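Local coordinates for Lmo2445 protein (Listeria monocytogenes EGD-e, PDB 5HZL) that is of unknown function but is a secreted, calcium-binding internalin-like protein whose leucine-rich repeats probably serve to recognise other molecules, at residues P139-M144 with I150-A155; P170-L175 with E187-S192; I212-N217 with G269-E274. All coordinates share one frame; numbering follows the deposited sequence.

Interaction 1 of 3, residues P139-M144 with I150-A155; sequences PKFVGM and INMENA. With CA (calcium ion), chain E.
The aromatic ring of F141 is the centre of this buried contact, with I150 over one face and M152, a selenomethionine, at its rim. I150 CD1 lies 4.0 Å from the centroid of the F141 ring and 20° off its normal, a CH-pi contact displaced toward the CE2 side. It gets there because CG1 stands anti to the carbonyl carbon (chi1 -66°) and the chain then runs straight out to CD1. M152 meets the ring differently: its methyl CE reaches the ring edge in plane, 3.9 Å from F141 CZ, and its SE makes an edge-on Met-aromatic contact. The same selenium atom slides alongside P139, coming 3.7 Å from P139 CG, while P139 CB lies toward the face of F141 opposite I150. W166 adds a second aromatic ring against F141. Whereas P139, F141, I150 and M152 are all buried, N151 and E153 are partly exposed to solvent; there an Asx turn is closed by E153 N donating to N151 OD1 at 3.1 Å. The extended E153 side chain carries its carboxylate to a calcium ion, held by OE1 at 2.8 Å and OE2 at 2.7 Å. I150 and M152 pointing inward while N151 and E153 face outward is the alternation of a leucine-rich repeat, in which a short parallel strand faces its returning loop across the core of the solenoid.

Interaction 2 of 3, residues P170-L175 with E187-S192; sequences PNLDSL and EDIFLS. With CA (calcium ion), chain D; CA (calcium ion), chain F.
In the leucine-rich-repeat solenoid, helix 187-191 lies in the connection between the parallel strands 174-176 and 197-199, and its residues I189 and F190 close over L172, in the loop leading into strand 174-176, and L175 within that strand. Each segment also supplies a calcium ligand. L175 and I189 each meet two partners. In L175, CG is anti to the backbone N (chi1 179°), which extends the side chain into the core and presents CD2 to the helix. One partner is the branch methyl of I189, with L175 CD2 to I189 CG2 at 4.0 Å, the two side chains crossing at a slant. The other is the ring of F190, where L175 CD2 approaches CE1 to 4.3 Å, obliquely to the ring. I189 uses its other arm for L172: CG1 points away from the backbone N, and its terminal CD1 comes 4.3 Å from L172 CD2. F190 continues outward to F231 and Y288. S192 OG donates to I189 O, three residues earlier, at 2.8 Å and from above the carbonyl plane. D173 and E187 take no part in the apolar contact and bind calcium instead. D173 OD1 binds one calcium ion at 2.6 Å, a site shared with the backbone O of Q194, and E187 OE2 binds another at 2.6 Å together with E163. D230 brings a second carboxylate close to E187 OE1, so the metal probably offsets some of the local negative charge. Across the segments themselves the chemistry is wholly aliphatic and aromatic, which implies that they are held together here by burial of apolar surface, not by directional bonds.

Interaction 3 of 3, residues I212-N217 with G269-E274; sequences IKQGEN and GLQPGE
Q214 CG stands opposite the backbone N across the CA-CB bond (chi1 -171°), and a sharp bend at chi2 (-87°) then lays the aliphatic part of the side chain against P272 and swings the amide toward L270 and Q271. CG is the atom that carries the contact: it lies 3.8 Å from P272 CD and equally near P272 CG, meeting that side of the pyrrolidine ring as the two side chains pass at an angle. The same Q214 CG is 4.0 Å from the carbonyl O of L270. Further out, Q214 NE2 is also 4.0 Å from L270 O, and it stands 4.2 Å from Q271 OE1. The Q271 side chain starts out away from the opposing segment, but successive bends at chi1 and chi2 bring its amide back beside that of Q214. Both separations are longer than a hydrogen bond, and the two amides are neighbours without being bonded. The turn that projects Q214 is closed by its own backbone, with E216 N donating to K213 O at 3.1 Å, and G215 supplies the positive phi within it. Strand 290-298 lies between strands 203-212 and 273-281, which lead out of and into the two loops: I212 pairs through its backbone with T297 and T299, G273 pairs with I298, and the side chains of Q214 and L270 both rest on I298. The contact therefore joins two loops at one end of the C-terminal, E-set-like domain, away from the calcium sites. Its chemistry is van der Waals contact between CH groups, with the polar amides on the exposed side: a small, non-directional surface contact, probably contributing less than the backbone pairing with strand 290-298.

How the interactions relate
From the N terminus the three contacts follow one another in series, and none nests in or crosses another. Interaction 1 closes a short loop that leads into strand 149-151, and interaction 2 closes the next stretch, from strand 174-176 to helix 187-191. These two touch: the strands are neighbours in the parallel sheet, I150 N lies 2.9 Å from S174 O in a probable hydrogen bond, and I150 also packs on L172 and L175, making a continuous core. Interaction 3 closes a much longer loop within the C-terminal domain, its centre about 41 Å and 43 Å from the centres of interactions 1 and 2, and joins loops flanking strand 290-298 of a separate mixed sheet.

Interaction 1 of 3, residues P139-M144 with I150-A155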
ATOM      1  N   PRO A 139      -5.525  -2.132   0.610  1.00 45.41           N
ATOM      2  CA  PRO A 139      -6.108  -2.626   1.849  1.00 45.07           C
ATOM      3  C   PRO A 139      -7.146  -1.668   2.450  1.00 46.33           C
ATOM      4  O   PRO A 139      -6.992  -0.456   2.358  1.00 44.61           O
ATOM      5  CB  PRO A 139      -4.891  -2.759   2.772  1.00 44.30           C
ATOM      6  CG  PRO A 139      -3.942  -1.720   2.309  1.00 43.53           C
ATOM      7  CD  PRO A 139      -4.150  -1.621   0.824  1.00 44.50           C
ATOM      8  N   LYS A 140      -8.188  -2.236   3.063  1.00 49.43           N
ATOM      9  CA  LYS A 140      -9.269  -1.483   3.721  1.00 51.73           C
ATOM     10  C   LYS A 140      -9.109  -1.389   5.248  1.00 49.87           C
ATOM     11  O   LYS A 140      -9.801  -0.608   5.896  1.00 50.68           O
ATOM     12  CB  LYS A 140     -10.631  -2.108   3.387  1.00 55.40           C
ATOM     13  CG  LYS A 140     -11.037  -1.995   1.923  1.00 58.06           C
ATOM     14  CD  LYS A 140     -12.328  -2.770   1.606  1.00 63.79           C
ATOM     15  CE  LYS A 140     -13.606  -2.268   2.293  1.00 66.00           C
ATOM     16  NZ  LYS A 140     -13.957  -0.873   1.886  1.00 67.23           N
ATOM     17  N   PHE A 141      -8.211  -2.189   5.810  1.00 48.32           N
ATOM     18  CA  PHE A 141      -7.941  -2.210   7.257  1.00 48.19           C
ATOM     19  C   PHE A 141      -9.152  -2.606   8.121  1.00 50.51           C
ATOM     20  O   PHE A 141      -9.401  -1.997   9.169  1.00 54.45           O
ATOM     21  CB  PHE A 141      -7.334  -0.877   7.721  1.00 46.52           C
ATOM     22  CG  PHE A 141      -6.137  -0.469   6.929  1.00 45.39           C
ATOM     23  CD1 PHE A 141      -4.884  -1.010   7.208  1.00 44.78           C
ATOM     24  CD2 PHE A 141      -6.255   0.441   5.890  1.00 45.39           C
ATOM     25  CE1 PHE A 141      -3.771  -0.647   6.470  1.00 43.93           C
ATOM     26  CE2 PHE A 141      -5.147   0.813   5.147  1.00 44.68           C
ATOM     27  CZ  PHE A 141      -3.901   0.268   5.438  1.00 44.54           C
ATOM     28  N   VAL A 142      -9.917  -3.607   7.680  1.00 50.17           N
ATOM     29  CA  VAL A 142     -11.067  -4.078   8.461  1.00 52.45           C
ATOM     30  C   VAL A 142     -10.459  -4.880   9.614  1.00 52.20           C
ATOM     31  O   VAL A 142      -9.605  -5.745   9.397  1.00 50.79           O
ATOM     32  CB  VAL A 142     -12.110  -4.899   7.650  1.00 53.97           C
ATOM     33  CG1 VAL A 142     -13.215  -5.429   8.563  1.00 55.38           C
ATOM     34  CG2 VAL A 142     -12.717  -4.054   6.531  1.00 53.78           C
ATOM     35  N   GLY A 143     -10.910  -4.562  10.826  1.00 53.30           N
ATOM     36  CA  GLY A 143     -10.409  -5.159  12.063  1.00 53.50           C
ATOM     37  C   GLY A 143      -9.418  -4.235  12.783  1.00 52.58           C
ATOM     38  O   GLY A 143      -9.075  -4.489  13.936  1.00 53.35           O
HETATM   39  N   MSE A 144      -8.987  -3.156  12.112  1.00 51.63           N
HETATM   40  CA  MSE A 144      -8.023  -2.183  12.646  1.00 50.95           C
HETATM   41  C   MSE A 144      -8.652  -0.810  12.775  1.00 51.69           C
HETATM   42  O   MSE A 144      -8.038   0.210  12.468  1.00 51.93           O
HETATM   43  CB  MSE A 144      -6.852  -2.199  11.656  1.00 49.37           C
HETATM   44  CG  MSE A 144      -6.098  -3.522  11.757  1.00 49.91           C
HETATM   45 SE   MSE A 144      -4.847  -3.788  10.265  1.00 49.83          SE
HETATM   46  CE  MSE A 144      -5.935  -4.930   9.092  1.00 50.17           C
ATOM     47  N   ILE A 150      -1.324   5.848   9.226  1.00 44.28           N
ATOM     48  CA  ILE A 150      -1.037   4.918   8.147  1.00 43.46           C
ATOM     49  C   ILE A 150      -0.055   5.535   7.168  1.00 43.00           C
ATOM     50  O   ILE A 150      -0.268   6.639   6.668  1.00 42.22           O
ATOM     51  CB  ILE A 150      -2.322   4.617   7.357  1.00 44.62           C
ATOM     52  CG1 ILE A 150      -3.313   3.853   8.249  1.00 46.11           C
ATOM     53  CG2 ILE A 150      -2.018   3.824   6.085  1.00 44.00           C
ATOM     54  CD1 ILE A 150      -4.667   3.630   7.608  1.00 47.33           C
ATOM     55  N   ASN A 151       1.014   4.808   6.880  1.00 43.00           N
ATOM     56  CA  ASN A 151       1.995   5.269   5.924  1.00 42.40           C
ATOM     57  C   ASN A 151       2.090   4.234   4.808  1.00 41.40           C
ATOM     58  O   ASN A 151       2.446   3.084   5.072  1.00 41.02           O
ATOM     59  CB  ASN A 151       3.329   5.484   6.619  1.00 42.66           C
ATOM     60  CG  ASN A 151       4.410   6.016   5.698  1.00 42.30           C
ATOM     61  OD1 ASN A 151       4.209   6.265   4.520  1.00 42.41           O
ATOM     62  ND2 ASN A 151       5.573   6.182   6.251  1.00 43.92           N
HETATM   63  N   MSE A 152       1.743   4.654   3.583  1.00 40.66           N
HETATM   64  CA  MSE A 152       1.812   3.801   2.388  1.00 41.29           C
HETATM   65  C   MSE A 152       2.480   4.583   1.275  1.00 39.87           C
HETATM   66  O   MSE A 152       2.106   4.509   0.101  1.00 39.33           O
HETATM   67  CB  MSE A 152       0.441   3.233   2.031  1.00 43.74           C
HETATM   68  CG  MSE A 152       0.178   1.960   2.826  1.00 46.54           C
HETATM   69 SE   MSE A 152      -1.525   1.108   2.299  1.00 51.84          SE
HETATM   70  CE  MSE A 152      -2.755   2.617   2.599  1.00 49.45           C
ATOM     71  N   GLU A 153       3.514   5.327   1.648  1.00 38.72           N
ATOM     72  CA  GLU A 153       4.266   6.106   0.684  1.00 38.40           C
ATOM     73  C   GLU A 153       5.034   5.195  -0.235  1.00 37.04           C
ATOM     74  O   GLU A 153       5.683   4.268   0.224  1.00 36.16           O
ATOM     75  CB  GLU A 153       5.290   7.003   1.391  1.00 39.49           C
ATOM     76  CG  GLU A 153       6.142   7.876   0.460  1.00 40.64           C
ATOM     77  CD  GLU A 153       7.103   8.779   1.203  1.00 41.62           C
ATOM     78  OE1 GLU A 153       7.367   8.527   2.375  1.00 45.49           O
ATOM     79  OE2 GLU A 153       7.624   9.746   0.633  1.00 42.16           O
ATOM     80  N   ASN A 154       4.948   5.459  -1.533  1.00 36.99           N
ATOM     81  CA  ASN A 154       5.699   4.713  -2.528  1.00 37.53           C
ATOM     82  C   ASN A 154       5.552   3.186  -2.380  1.00 37.30           C
ATOM     83  O   ASN A 154       6.522   2.454  -2.462  1.00 38.62           O
ATOM     84  CB  ASN A 154       7.161   5.168  -2.384  1.00 37.98           C
ATOM     85  CG  ASN A 154       8.066   4.665  -3.485  1.00 38.94           C
ATOM     86  OD1 ASN A 154       7.613   4.281  -4.569  1.00 38.12           O
ATOM     87  ND2 ASN A 154       9.379   4.682  -3.209  1.00 39.78           N
ATOM     88  N   ALA A 155       4.326   2.724  -2.175  1.00 36.83           N
ATOM     89  CA  ALA A 155       4.021   1.303  -1.967  1.00 36.98           C
ATOM     90  C   ALA A 155       3.358   0.582  -3.150  1.00 37.13           C
ATOM     91  O   ALA A 155       2.756  -0.479  -2.960  1.00 38.18           O
ATOM     92  CB  ALA A 155       3.122   1.180  -0.730  1.00 36.73           C
TER
HETATM   93 CA    CA E 404       8.868  10.826   2.814  1.00 54.58          CA

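Interaction 2 of 3, residues P170-L175 with E187-S192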
ATOM      1  N   PRO A 170     -12.325   6.196  13.154  1.00 59.15           N
ATOM      2  CA  PRO A 170     -12.569   7.504  13.793  1.00 60.36           C
ATOM      3  C   PRO A 170     -11.397   8.271  14.406  1.00 59.97           C
ATOM      4  O   PRO A 170     -11.549   9.464  14.676  1.00 61.53           O
ATOM      5  CB  PRO A 170     -13.627   7.185  14.866  1.00 61.76           C
ATOM      6  CG  PRO A 170     -13.474   5.744  15.153  1.00 60.70           C
ATOM      7  CD  PRO A 170     -13.028   5.110  13.873  1.00 59.07           C
ATOM      8  N   ASN A 171     -10.257   7.624  14.623  1.00 58.91           N
ATOM      9  CA  ASN A 171      -9.101   8.317  15.218  1.00 58.43           C
ATOM     10  C   ASN A 171      -7.953   8.563  14.265  1.00 56.09           C
ATOM     11  O   ASN A 171      -6.961   9.175  14.659  1.00 56.57           O
ATOM     12  CB  ASN A 171      -8.642   7.570  16.470  1.00 58.60           C
ATOM     13  CG  ASN A 171      -9.700   7.579  17.553  1.00 60.11           C
ATOM     14  OD1 ASN A 171     -10.408   8.572  17.734  1.00 61.99           O
ATOM     15  ND2 ASN A 171      -9.809   6.488  18.282  1.00 60.16           N
ATOM     16  N   LEU A 172      -8.108   8.112  13.018  1.00 54.40           N
ATOM     17  CA  LEU A 172      -7.095   8.279  11.986  1.00 52.55           C
ATOM     18  C   LEU A 172      -6.771   9.760  11.890  1.00 53.68           C
ATOM     19  O   LEU A 172      -7.673  10.584  11.701  1.00 55.29           O
ATOM     20  CB  LEU A 172      -7.610   7.742  10.646  1.00 51.05           C
ATOM     21  CG  LEU A 172      -6.660   7.751   9.443  1.00 48.40           C
ATOM     22  CD1 LEU A 172      -5.397   6.958   9.724  1.00 46.58           C
ATOM     23  CD2 LEU A 172      -7.376   7.192   8.227  1.00 47.69           C
ATOM     24  N   ASP A 173      -5.489  10.084  12.057  1.00 53.38           N
ATOM     25  CA  ASP A 173      -5.026  11.469  12.033  1.00 54.67           C
ATOM     26  C   ASP A 173      -3.897  11.725  11.036  1.00 52.93           C
ATOM     27  O   ASP A 173      -3.557  12.887  10.787  1.00 53.78           O
ATOM     28  CB  ASP A 173      -4.535  11.853  13.433  1.00 56.32           C
ATOM     29  CG  ASP A 173      -4.370  13.351  13.608  1.00 58.68           C
ATOM     30  OD1 ASP A 173      -5.350  14.103  13.359  1.00 62.97           O
ATOM     31  OD2 ASP A 173      -3.277  13.772  14.032  1.00 57.84           O
ATOM     32  N   SER A 174      -3.301  10.665  10.493  1.00 51.06           N
ATOM     33  CA  SER A 174      -2.218  10.812   9.519  1.00 49.64           C
ATOM     34  C   SER A 174      -2.327   9.727   8.447  1.00 46.50           C
ATOM     35  O   SER A 174      -2.366   8.545   8.766  1.00 43.68           O
ATOM     36  CB  SER A 174      -0.859  10.759  10.211  1.00 50.07           C
ATOM     37  OG  SER A 174       0.188  11.004   9.284  1.00 50.85           O
ATOM     38  N   LEU A 175      -2.374  10.143   7.183  1.00 45.37           N
ATOM     39  CA  LEU A 175      -2.498   9.220   6.054  1.00 44.78           C
ATOM     40  C   LEU A 175      -1.534   9.660   4.956  1.00 43.57           C
ATOM     41  O   LEU A 175      -1.802  10.628   4.254  1.00 44.30           O
ATOM     42  CB  LEU A 175      -3.950   9.215   5.549  1.00 45.66           C
ATOM     43  CG  LEU A 175      -4.306   8.342   4.348  1.00 44.65           C
ATOM     44  CD1 LEU A 175      -4.048   6.884   4.674  1.00 44.57           C
ATOM     45  CD2 LEU A 175      -5.756   8.559   3.952  1.00 45.04           C
ATOM     46  N   GLU A 187     -11.621  10.929  -1.794  1.00 57.62           N
ATOM     47  CA  GLU A 187     -12.184  12.224  -1.408  1.00 60.38           C
ATOM     48  C   GLU A 187     -12.731  12.388  -0.004  1.00 60.04           C
ATOM     49  O   GLU A 187     -12.350  13.327   0.687  1.00 60.07           O
ATOM     50  CB  GLU A 187     -13.270  12.670  -2.389  1.00 64.06           C
ATOM     51  CG  GLU A 187     -12.738  13.012  -3.762  1.00 65.66           C
ATOM     52  CD  GLU A 187     -13.781  13.664  -4.641  1.00 69.09           C
ATOM     53  OE1 GLU A 187     -13.371  14.429  -5.537  1.00 70.14           O
ATOM     54  OE2 GLU A 187     -15.003  13.442  -4.427  1.00 71.86           O
ATOM     55  N   ASP A 188     -13.626  11.496   0.407  1.00 59.43           N
ATOM     56  CA  ASP A 188     -14.247  11.611   1.728  1.00 60.12           C
ATOM     57  C   ASP A 188     -13.275  11.879   2.871  1.00 59.46           C
ATOM     58  O   ASP A 188     -13.445  12.859   3.604  1.00 60.74           O
ATOM     59  CB  ASP A 188     -15.089  10.376   2.080  1.00 60.76           C
ATOM     60  CG  ASP A 188     -16.323  10.212   1.201  1.00 61.14           C
ATOM     61  OD1 ASP A 188     -16.420  10.824   0.121  1.00 61.01           O
ATOM     62  OD2 ASP A 188     -17.210   9.442   1.618  1.00 62.52           O
ATOM     63  N   ILE A 189     -12.258  11.028   2.996  1.00 57.41           N
ATOM     64  CA  ILE A 189     -11.284  11.151   4.079  1.00 57.02           C
ATOM     65  C   ILE A 189     -10.501  12.471   4.032  1.00 57.43           C
ATOM     66  O   ILE A 189     -10.279  13.074   5.087  1.00 57.38           O
ATOM     67  CB  ILE A 189     -10.354   9.910   4.171  1.00 56.28           C
ATOM     68  CG1 ILE A 189      -9.627   9.850   5.521  1.00 56.34           C
ATOM     69  CG2 ILE A 189      -9.394   9.836   2.995  1.00 55.68           C
ATOM     70  CD1 ILE A 189     -10.554   9.724   6.718  1.00 57.92           C
ATOM     71  N   PHE A 190     -10.098  12.937   2.844  1.00 57.09           N
ATOM     72  CA  PHE A 190      -9.381  14.215   2.773  1.00 58.11           C
ATOM     73  C   PHE A 190     -10.276  15.418   3.065  1.00 60.35           C
ATOM     74  O   PHE A 190      -9.810  16.406   3.629  1.00 61.22           O
ATOM     75  CB  PHE A 190      -8.656  14.436   1.443  1.00 58.20           C
ATOM     76  CG  PHE A 190      -7.550  13.462   1.171  1.00 57.58           C
ATOM     77  CD1 PHE A 190      -6.581  13.189   2.134  1.00 58.42           C
ATOM     78  CD2 PHE A 190      -7.406  12.900  -0.075  1.00 57.42           C
ATOM     79  CE1 PHE A 190      -5.546  12.305   1.880  1.00 57.93           C
ATOM     80  CE2 PHE A 190      -6.362  12.024  -0.338  1.00 57.95           C
ATOM     81  CZ  PHE A 190      -5.429  11.724   0.640  1.00 57.05           C
ATOM     82  N   LEU A 191     -11.550  15.329   2.692  1.00 61.80           N
ATOM     83  CA  LEU A 191     -12.513  16.417   2.915  1.00 63.86           C
ATOM     84  C   LEU A 191     -13.169  16.420   4.294  1.00 65.22           C
ATOM     85  O   LEU A 191     -13.781  17.419   4.667  1.00 67.92           O
ATOM     86  CB  LEU A 191     -13.609  16.392   1.847  1.00 64.59           C
ATOM     87  CG  LEU A 191     -13.154  16.559   0.395  1.00 63.71           C
ATOM     88  CD1 LEU A 191     -14.369  16.452  -0.516  1.00 64.43           C
ATOM     89  CD2 LEU A 191     -12.420  17.875   0.177  1.00 63.89           C
ATOM     90  N   SER A 192     -13.057  15.326   5.039  1.00 64.65           N
ATOM     91  CA  SER A 192     -13.661  15.241   6.376  1.00 66.48           C
ATOM     92  C   SER A 192     -12.955  16.107   7.413  1.00 67.34           C
ATOM     93  O   SER A 192     -13.525  16.393   8.453  1.00 66.89           O
ATOM     94  CB  SER A 192     -13.621  13.800   6.879  1.00 66.37           C
ATOM     95  OG  SER A 192     -12.275  13.364   7.018  1.00 65.44           O
TER
HETATM   96 CA    CA D 403     -16.860  13.637  -6.177  1.00 79.75          CA
HETATM   97 CA    CA F 405      -7.689  15.008  14.035  1.00 64.08          CA

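Interaction 3 of 3, residues I212-N217 with G269-E274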
ATOM      1  N   ILE A 212      -6.074   2.111 -32.039  1.00 66.50           N
ATOM      2  CA  ILE A 212      -7.102   2.970 -32.641  1.00 68.23           C
ATOM      3  C   ILE A 212      -6.759   3.178 -34.119  1.00 71.42           C
ATOM      4  O   ILE A 212      -5.616   2.954 -34.517  1.00 72.01           O
ATOM      5  CB  ILE A 212      -7.222   4.349 -31.945  1.00 66.79           C
ATOM      6  CG1 ILE A 212      -5.940   5.188 -32.113  1.00 66.75           C
ATOM      7  CG2 ILE A 212      -7.578   4.171 -30.473  1.00 64.76           C
ATOM      8  CD1 ILE A 212      -6.049   6.598 -31.572  1.00 65.67           C
ATOM      9  N   LYS A 213      -7.726   3.605 -34.931  1.00 76.31           N
ATOM     10  CA  LYS A 213      -7.441   3.828 -36.354  1.00 80.65           C
ATOM     11  C   LYS A 213      -6.985   5.273 -36.606  1.00 79.27           C
ATOM     12  O   LYS A 213      -7.389   6.186 -35.887  1.00 76.82           O
ATOM     13  CB  LYS A 213      -8.625   3.431 -37.249  1.00 86.56           C
ATOM     14  CG  LYS A 213      -8.249   3.448 -38.731  1.00 92.27           C
ATOM     15  CD  LYS A 213      -9.262   2.806 -39.662  1.00 97.14           C
ATOM     16  CE  LYS A 213      -8.681   2.790 -41.068  1.00101.09           C
ATOM     17  NZ  LYS A 213      -9.592   2.150 -42.053  1.00106.88           N
ATOM     18  N   GLN A 214      -6.136   5.454 -37.623  1.00 80.67           N
ATOM     19  CA  GLN A 214      -5.584   6.766 -38.016  1.00 80.53           C
ATOM     20  C   GLN A 214      -6.744   7.709 -38.340  1.00 81.79           C
ATOM     21  O   GLN A 214      -7.426   7.519 -39.339  1.00 86.09           O
ATOM     22  CB  GLN A 214      -4.595   6.572 -39.195  1.00 82.92           C
ATOM     23  CG  GLN A 214      -3.736   7.771 -39.634  1.00 83.16           C
ATOM     24  CD  GLN A 214      -4.354   8.718 -40.650  1.00 85.27           C
ATOM     25  OE1 GLN A 214      -4.948   8.296 -41.645  1.00 87.71           O
ATOM     26  NE2 GLN A 214      -4.142  10.011 -40.444  1.00 84.23           N
ATOM     27  N   GLY A 215      -6.981   8.692 -37.465  1.00 78.69           N
ATOM     28  CA  GLY A 215      -8.076   9.652 -37.626  1.00 80.96           C
ATOM     29  C   GLY A 215      -8.960   9.785 -36.390  1.00 80.41           C
ATOM     30  O   GLY A 215      -9.463  10.870 -36.101  1.00 79.70           O
ATOM     31  N   GLU A 216      -9.164   8.684 -35.663  1.00 80.85           N
ATOM     32  CA  GLU A 216      -9.974   8.691 -34.433  1.00 80.02           C
ATOM     33  C   GLU A 216      -9.202   9.379 -33.312  1.00 74.77           C
ATOM     34  O   GLU A 216      -7.983   9.543 -33.403  1.00 71.92           O
ATOM     35  CB  GLU A 216     -10.252   7.254 -33.931  1.00 81.72           C
ATOM     36  CG  GLU A 216     -11.006   6.294 -34.855  1.00 86.59           C
ATOM     37  CD  GLU A 216     -11.132   4.875 -34.269  1.00 87.24           C
ATOM     38  OE1 GLU A 216     -10.664   4.622 -33.134  1.00 82.26           O
ATOM     39  OE2 GLU A 216     -11.704   3.990 -34.950  1.00 92.40           O
ATOM     40  N   ASN A 217      -9.898   9.793 -32.258  1.00 73.14           N
ATOM     41  CA  ASN A 217      -9.188  10.365 -31.120  1.00 71.68           C
ATOM     42  C   ASN A 217      -9.605   9.734 -29.770  1.00 69.43           C
ATOM     43  O   ASN A 217     -10.766   9.666 -29.398  1.00 71.26           O
ATOM     44  CB  ASN A 217      -8.971  11.899 -31.169  1.00 72.46           C
ATOM     45  CG  ASN A 217     -10.228  12.696 -31.262  1.00 74.17           C
ATOM     46  OD1 ASN A 217     -11.301  12.222 -30.937  1.00 79.18           O
ATOM     47  ND2 ASN A 217     -10.093  13.949 -31.676  1.00 74.27           N
ATOM     48  N   GLY A 269      -4.912  13.990 -35.478  1.00 77.68           N
ATOM     49  CA  GLY A 269      -3.870  14.477 -36.374  1.00 78.65           C
ATOM     50  C   GLY A 269      -2.592  13.659 -36.393  1.00 78.02           C
ATOM     51  O   GLY A 269      -1.719  13.909 -37.224  1.00 82.31           O
ATOM     52  N   LEU A 270      -2.466  12.687 -35.497  1.00 74.85           N
ATOM     53  CA  LEU A 270      -1.266  11.862 -35.426  1.00 74.32           C
ATOM     54  C   LEU A 270      -1.225  10.807 -36.521  1.00 76.91           C
ATOM     55  O   LEU A 270      -2.255  10.258 -36.899  1.00 78.05           O
ATOM     56  CB  LEU A 270      -1.178  11.193 -34.058  1.00 71.42           C
ATOM     57  CG  LEU A 270      -1.131  12.165 -32.878  1.00 69.10           C
ATOM     58  CD1 LEU A 270      -1.184  11.399 -31.565  1.00 66.25           C
ATOM     59  CD2 LEU A 270       0.108  13.050 -32.955  1.00 69.22           C
ATOM     60  N   GLN A 271      -0.016  10.529 -37.008  1.00 78.76           N
ATOM     61  CA  GLN A 271       0.212   9.550 -38.073  1.00 81.39           C
ATOM     62  C   GLN A 271       0.267   8.130 -37.527  1.00 80.33           C
ATOM     63  O   GLN A 271       0.340   7.943 -36.312  1.00 79.04           O
ATOM     64  CB  GLN A 271       1.538   9.870 -38.779  1.00 84.14           C
ATOM     65  CG  GLN A 271       1.585  11.246 -39.432  1.00 87.13           C
ATOM     66  CD  GLN A 271       0.542  11.438 -40.532  1.00 90.57           C
ATOM     67  OE1 GLN A 271       0.028  10.472 -41.111  1.00 91.63           O
ATOM     68  NE2 GLN A 271       0.239  12.695 -40.836  1.00 92.22           N
ATOM     69  N   PRO A 272       0.234   7.112 -38.417  1.00 82.65           N
ATOM     70  CA  PRO A 272       0.312   5.730 -37.922  1.00 81.42           C
ATOM     71  C   PRO A 272       1.637   5.395 -37.239  1.00 79.44           C
ATOM     72  O   PRO A 272       2.625   6.106 -37.403  1.00 78.50           O
ATOM     73  CB  PRO A 272       0.152   4.884 -39.192  1.00 84.80           C
ATOM     74  CG  PRO A 272      -0.505   5.771 -40.179  1.00 87.11           C
ATOM     75  CD  PRO A 272       0.001   7.148 -39.874  1.00 86.34           C
ATOM     76  N   GLY A 273       1.634   4.304 -36.485  1.00 78.78           N
ATOM     77  CA  GLY A 273       2.810   3.843 -35.760  1.00 77.57           C
ATOM     78  C   GLY A 273       2.562   3.867 -34.268  1.00 74.03           C
ATOM     79  O   GLY A 273       1.426   4.043 -33.807  1.00 70.81           O
ATOM     80  N   GLU A 274       3.646   3.694 -33.523  1.00 73.65           N
ATOM     81  CA  GLU A 274       3.617   3.668 -32.065  1.00 71.34           C
ATOM     82  C   GLU A 274       3.642   5.076 -31.479  1.00 69.00           C
ATOM     83  O   GLU A 274       4.386   5.933 -31.945  1.00 68.39           O
ATOM     84  CB  GLU A 274       4.808   2.862 -31.544  1.00 72.86           C
ATOM     85  CG  GLU A 274       4.856   1.424 -32.057  1.00 76.15           C
ATOM     86  CD  GLU A 274       3.667   0.577 -31.615  1.00 76.21           C
ATOM     87  OE1 GLU A 274       3.084   0.850 -30.542  1.00 74.80           O
ATOM     88  OE2 GLU A 274       3.334  -0.387 -32.334  1.00 78.35           O
TER